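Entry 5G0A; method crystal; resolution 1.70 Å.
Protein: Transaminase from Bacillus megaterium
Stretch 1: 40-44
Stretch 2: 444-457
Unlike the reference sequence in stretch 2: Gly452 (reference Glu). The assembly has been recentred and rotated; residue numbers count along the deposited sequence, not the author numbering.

Stretch 1 (40-44) EGDYL
Stretch 2, residues 444-457: GASLNVSRGDIDKA

Two segments some 400 residues apart in one chain meet through polar side chains, burying 297 Å² in all. The receiving piece is a type II' turn from Glu40 to Tyr43, closed by Tyr43 N to Glu40 O and Glu40 N to Tyr43 O, both 2.9 Å. Gly41, at phi/psi 59/-115, takes a positive phi that favours glycine; Asp42 follows at -102/15, and Tyr43 begins a strand at -116/141.

Stretch 2 arrives extended through Gly444 and Ala445, whose CB lies 3.7 Å from Asp42 OD1. Ser446 sets the register, its CA 6.5 Å from that of Asp42. Both CA-to-CB bonds point toward the opposing stretch, and both chi1 values are m. Asp42 OD1 accepts twice from this one residue, from Ser446 N at 2.9 Å (166° at the hydrogen) and from Ser446 OG at 2.8 Å, so a single carboxylate oxygen fixes backbone and side chain together.

A type I turn then runs from Ser446 to Val449, with Val449 N 3.1 Å from Ser446 O. Leu447 points away. Asn448, chi1 p, reaches Asp42 through water 1, which donates to Asn448 OD1 (2.8 Å) and Asp42 OD2 (2.9 Å). Val449, also p, packs its CG2 3.4 Å from Asp42 OD2.

Ser450, chi1 p, caps the helix: its OG accepts from Asp453 N at 3.0 Å. Its own N donates to water 2 (3.0 Å), which donates to Asp42 OD2 (2.7 Å) and Asp453 OD2 (2.8 Å), tying the turn to the helix start.

From Arg451 the backbone is helical. Gly452, unlike the reference, lies outside the contact. Asp453 (m, chi2 -29°) accepts from Tyr43 OH at its OD1, 2.7 Å. One helical turn on, all-t Lys456 donates from NZ to Tyr43 OH at 3.1 Å. Tyr43, chi1 -76° and chi2 87°, starts sideways, but its hydroxyl serves both partners.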

ATOM      1  N   GLU B  40     -17.951 -22.253  36.139  1.00 26.37           N
ATOM      2  CA  GLU B  40     -17.485 -23.510  36.692  1.00 29.20           C
ATOM      3  C   GLU B  40     -17.681 -24.620  35.678  1.00 26.61           C
ATOM      4  O   GLU B  40     -18.792 -24.850  35.235  1.00 27.69           O
ATOM      5  CB  GLU B  40     -18.266 -23.825  37.990  1.00 35.29           C
ATOM      6  CG  GLU B  40     -17.929 -25.181  38.601  1.00 44.70           C
ATOM      7  CD  GLU B  40     -18.928 -25.618  39.665  1.00 52.02           C
ATOM      8  OE1 GLU B  40     -19.999 -26.143  39.297  1.00 54.30           O
ATOM      9  OE2 GLU B  40     -18.632 -25.448  40.870  1.00 53.39           O
ATOM     10  N   GLY B  41     -16.596 -25.307  35.333  1.00 26.48           N
ATOM     11  CA  GLY B  41     -16.644 -26.409  34.376  1.00 28.03           C
ATOM     12  C   GLY B  41     -17.183 -25.956  33.030  1.00 28.56           C
ATOM     13  O   GLY B  41     -16.576 -25.127  32.368  1.00 27.60           O
ATOM     14  N   ASP B  42     -18.349 -26.468  32.640  1.00 27.97           N
ATOM     15  CA  ASP B  42     -18.985 -26.034  31.391  1.00 26.87           C
ATOM     16  C   ASP B  42     -20.136 -25.053  31.578  1.00 27.03           C
ATOM     17  O   ASP B  42     -20.904 -24.785  30.656  1.00 27.39           O
ATOM     18  CB  ASP B  42     -19.402 -27.253  30.555  1.00 27.65           C
ATOM     19  CG  ASP B  42     -18.222 -27.927  29.941  1.00 29.69           C
ATOM     20  OD1 ASP B  42     -17.630 -27.357  28.992  1.00 28.34           O
ATOM     21  OD2 ASP B  42     -17.844 -29.004  30.434  1.00 31.21           O
ATOM     22  N   TYR B  43     -20.214 -24.477  32.774  1.00 27.31           N
ATOM     23  CA  TYR B  43     -21.329 -23.618  33.143  1.00 26.69           C
ATOM     24  C   TYR B  43     -20.969 -22.150  33.427  1.00 26.75           C
ATOM     25  O   TYR B  43     -19.931 -21.858  34.015  1.00 30.39           O
ATOM     26  CB  TYR B  43     -22.074 -24.229  34.345  1.00 27.13           C
ATOM     27  CG  TYR B  43     -22.937 -25.394  33.926  1.00 28.45           C
ATOM     28  CD1 TYR B  43     -22.421 -26.689  33.853  1.00 29.00           C
ATOM     29  CD2 TYR B  43     -24.269 -25.188  33.585  1.00 28.85           C
ATOM     30  CE1 TYR B  43     -23.220 -27.752  33.450  1.00 29.87           C
ATOM     31  CE2 TYR B  43     -25.071 -26.246  33.182  1.00 30.51           C
ATOM     32  CZ  TYR B  43     -24.545 -27.518  33.125  1.00 30.95           C
ATOM     33  OH  TYR B  43     -25.374 -28.558  32.700  1.00 34.69           O
ATOM     34  N   LEU B  44     -21.845 -21.257  32.975  1.00 27.46           N
ATOM     35  CA  LEU B  44     -21.838 -19.849  33.360  1.00 28.34           C
ATOM     36  C   LEU B  44     -22.951 -19.651  34.393  1.00 29.67           C
ATOM     37  O   LEU B  44     -24.037 -20.211  34.252  1.00 30.41           O
ATOM     38  CB  LEU B  44     -22.123 -18.959  32.146  1.00 28.17           C
ATOM     39  CG  LEU B  44     -21.384 -19.368  30.851  1.00 27.95           C
ATOM     40  CD1 LEU B  44     -21.760 -18.433  29.705  1.00 28.06           C
ATOM     41  CD2 LEU B  44     -19.864 -19.461  31.035  1.00 28.04           C
ATOM     42  N   GLY B 444     -18.642 -26.440  20.503  1.00 32.41           N
ATOM     43  CA  GLY B 444     -17.474 -26.769  21.311  1.00 33.03           C
ATOM     44  C   GLY B 444     -17.772 -26.692  22.796  1.00 30.26           C
ATOM     45  O   GLY B 444     -18.610 -25.915  23.214  1.00 32.64           O
ATOM     46  N   ALA B 445     -17.087 -27.517  23.577  1.00 30.70           N
ATOM     47  CA  ALA B 445     -17.173 -27.472  25.033  1.00 29.13           C
ATOM     48  C   ALA B 445     -15.772 -27.686  25.580  1.00 28.60           C
ATOM     49  O   ALA B 445     -14.819 -27.727  24.806  1.00 26.76           O
ATOM     50  CB  ALA B 445     -18.154 -28.543  25.541  1.00 30.50           C
ATOM     51  N   SER B 446     -15.626 -27.812  26.904  1.00 27.38           N
ATOM     52  CA  SER B 446     -14.305 -28.106  27.464  1.00 26.62           C
ATOM     53  C   SER B 446     -13.933 -29.536  27.095  1.00 26.47           C
ATOM     54  O   SER B 446     -14.823 -30.359  26.818  1.00 29.09           O
ATOM     55  CB  SER B 446     -14.307 -27.895  28.978  1.00 27.63           C
ATOM     56  OG  SER B 446     -14.919 -26.650  29.326  1.00 28.59           O
ATOM     57  N   LEU B 447     -12.644 -29.834  27.071  1.00 26.96           N
ATOM     58  CA  LEU B 447     -12.167 -31.155  26.674  1.00 29.51           C
ATOM     59  C   LEU B 447     -12.665 -32.241  27.629  1.00 31.75           C
ATOM     60  O   LEU B 447     -12.855 -33.397  27.215  1.00 31.84           O
ATOM     61  CB  LEU B 447     -10.649 -31.193  26.603  1.00 28.10           C
ATOM     62  CG  LEU B 447      -9.994 -30.087  25.737  1.00 28.60           C
ATOM     63  CD1 LEU B 447      -8.506 -30.327  25.598  1.00 29.68           C
ATOM     64  CD2 LEU B 447     -10.683 -30.004  24.383  1.00 30.68           C
ATOM     65  N   ASN B 448     -12.871 -31.849  28.886  1.00 31.38           N
ATOM     66  CA  ASN B 448     -13.387 -32.758  29.921  1.00 31.69           C
ATOM     67  C   ASN B 448     -14.911 -32.699  30.147  1.00 32.31           C
ATOM     68  O   ASN B 448     -15.407 -33.089  31.226  1.00 32.54           O
ATOM     69  CB  ASN B 448     -12.628 -32.523  31.237  1.00 30.55           C
ATOM     70  CG  ASN B 448     -12.909 -31.154  31.835  1.00 33.18           C
ATOM     71  OD1 ASN B 448     -13.366 -30.258  31.152  1.00 31.42           O
ATOM     72  ND2 ASN B 448     -12.644 -31.000  33.131  1.00 32.84           N
ATOM     73  N   VAL B 449     -15.650 -32.206  29.150  1.00 29.32           N
ATOM     74  CA  VAL B 449     -17.112 -32.104  29.214  1.00 30.27           C
ATOM     75  C   VAL B 449     -17.686 -33.487  29.535  1.00 31.51           C
ATOM     76  O   VAL B 449     -17.138 -34.499  29.114  1.00 30.17           O
ATOM     77  CB  VAL B 449     -17.737 -31.504  27.920  1.00 29.80           C
ATOM     78  CG1 VAL B 449     -17.554 -32.424  26.702  1.00 30.99           C
ATOM     79  CG2 VAL B 449     -19.213 -31.157  28.115  1.00 29.56           C
ATOM     80  N   SER B 450     -18.738 -33.518  30.339  1.00 31.35           N
ATOM     81  CA  SER B 450     -19.318 -34.807  30.746  1.00 32.86           C
ATOM     82  C   SER B 450     -20.273 -35.343  29.695  1.00 33.73           C
ATOM     83  O   SER B 450     -20.841 -34.592  28.897  1.00 33.91           O
ATOM     84  CB  SER B 450     -20.039 -34.661  32.097  1.00 30.31           C
ATOM     85  OG  SER B 450     -21.229 -33.900  31.957  1.00 32.34           O
ATOM     86  N   ARG B 451     -20.471 -36.662  29.713  1.00 35.38           N
ATOM     87  CA  ARG B 451     -21.488 -37.289  28.872  1.00 38.26           C
ATOM     88  C   ARG B 451     -22.856 -36.684  29.147  1.00 34.65           C
ATOM     89  O   ARG B 451     -23.609 -36.425  28.218  1.00 35.62           O
ATOM     90  CB  ARG B 451     -21.522 -38.816  29.097  1.00 40.56           C
ATOM     91  CG  ARG B 451     -20.228 -39.538  28.727  1.00 46.18           C
ATOM     92  CD  ARG B 451     -20.190 -39.939  27.254  1.00 50.45           C
ATOM     93  NE  ARG B 451     -18.873 -40.414  26.808  1.00 53.72           N
ATOM     94  CZ  ARG B 451     -18.618 -41.628  26.319  1.00 53.86           C
ATOM     95  NH1 ARG B 451     -19.583 -42.536  26.200  1.00 54.04           N
ATOM     96  NH2 ARG B 451     -17.386 -41.938  25.935  1.00 52.95           N
ATOM     97  N   GLY B 452     -23.168 -36.455  30.424  1.00 37.22           N
ATOM     98  CA  GLY B 452     -24.456 -35.858  30.815  1.00 36.61           C
ATOM     99  C   GLY B 452     -24.667 -34.486  30.211  1.00 36.10           C
ATOM    100  O   GLY B 452     -25.768 -34.151  29.791  1.00 32.47           O
ATOM    101  N   ASP B 453     -23.611 -33.673  30.180  1.00 33.62           N
ATOM    102  CA  ASP B 453     -23.716 -32.363  29.559  1.00 33.45           C
ATOM    103  C   ASP B 453     -23.788 -32.440  28.023  1.00 30.41           C
ATOM    104  O   ASP B 453     -24.552 -31.704  27.423  1.00 32.38           O
ATOM    105  CB  ASP B 453     -22.613 -31.408  30.064  1.00 32.86           C
ATOM    106  CG  ASP B 453     -22.890 -30.898  31.484  1.00 34.44           C
ATOM    107  OD1 ASP B 453     -24.074 -30.796  31.887  1.00 35.25           O
ATOM    108  OD2 ASP B 453     -21.931 -30.569  32.193  1.00 35.18           O
ATOM    109  N   ILE B 454     -23.023 -33.334  27.399  1.00 32.13           N
ATOM    110  CA  ILE B 454     -23.216 -33.588  25.959  1.00 32.48           C
ATOM    111  C   ILE B 454     -24.670 -33.991  25.673  1.00 32.94           C
ATOM    112  O   ILE B 454     -25.311 -33.447  24.775  1.00 34.23           O
ATOM    113  CB  ILE B 454     -22.230 -34.646  25.406  1.00 31.54           C
ATOM    114  CG1 ILE B 454     -20.798 -34.103  25.412  1.00 31.09           C
ATOM    115  CG2 ILE B 454     -22.644 -35.093  23.996  1.00 33.06           C
ATOM    116  CD1 ILE B 454     -19.741 -35.182  25.242  1.00 30.12           C
ATOM    117  N   ASP B 455     -25.208 -34.923  26.457  1.00 37.87           N
ATOM    118  CA  ASP B 455     -26.622 -35.329  26.296  1.00 37.96           C
ATOM    119  C   ASP B 455     -27.591 -34.157  26.432  1.00 37.59           C
ATOM    120  O   ASP B 455     -28.517 -34.024  25.638  1.00 36.46           O
ATOM    121  CB  ASP B 455     -27.008 -36.432  27.298  1.00 39.01           C
ATOM    122  CG  ASP B 455     -26.342 -37.767  26.994  1.00 39.47           C
ATOM    123  OD1 ASP B 455     -25.717 -37.918  25.923  1.00 42.32           O
ATOM    124  OD2 ASP B 455     -26.429 -38.667  27.847  1.00 40.67           O
ATOM    125  N   LYS B 456     -27.362 -33.305  27.429  1.00 37.09           N
ATOM    126  CA  LYS B 456     -28.196 -32.121  27.645  1.00 35.64           C
ATOM    127  C   LYS B 456     -28.123 -31.143  26.468  1.00 34.89           C
ATOM    128  O   LYS B 456     -29.132 -30.580  26.048  1.00 35.30           O
ATOM    129  CB  LYS B 456     -27.818 -31.439  28.971  1.00 35.77           C
ATOM    130  CG  LYS B 456     -28.562 -30.139  29.257  1.00 38.82           C
ATOM    131  CD  LYS B 456     -28.352 -29.685  30.695  1.00 42.15           C
ATOM    132  CE  LYS B 456     -28.699 -28.211  30.878  1.00 39.68           C
ATOM    133  NZ  LYS B 456     -28.323 -27.752  32.244  1.00 45.37           N
ATOM    134  N   ALA B 457     -26.920 -30.942  25.936  1.00 34.72           N
ATOM    135  CA  ALA B 457     -26.744 -30.036  24.821  1.00 34.46           C
ATOM    136  C   ALA B 457     -27.418 -30.584  23.559  1.00 34.07           C
ATOM    137  O   ALA B 457     -28.101 -29.849  22.839  1.00 35.95           O
ATOM    138  CB  ALA B 457     -25.258 -29.768  24.586  1.00 33.32           C
TER
HETATM  139  O   HOH W   1     -15.575 -28.843  32.190  1.00 30.41           O
HETATM  140  O   HOH W   2     -19.229 -30.953  31.769  1.00 32.87           O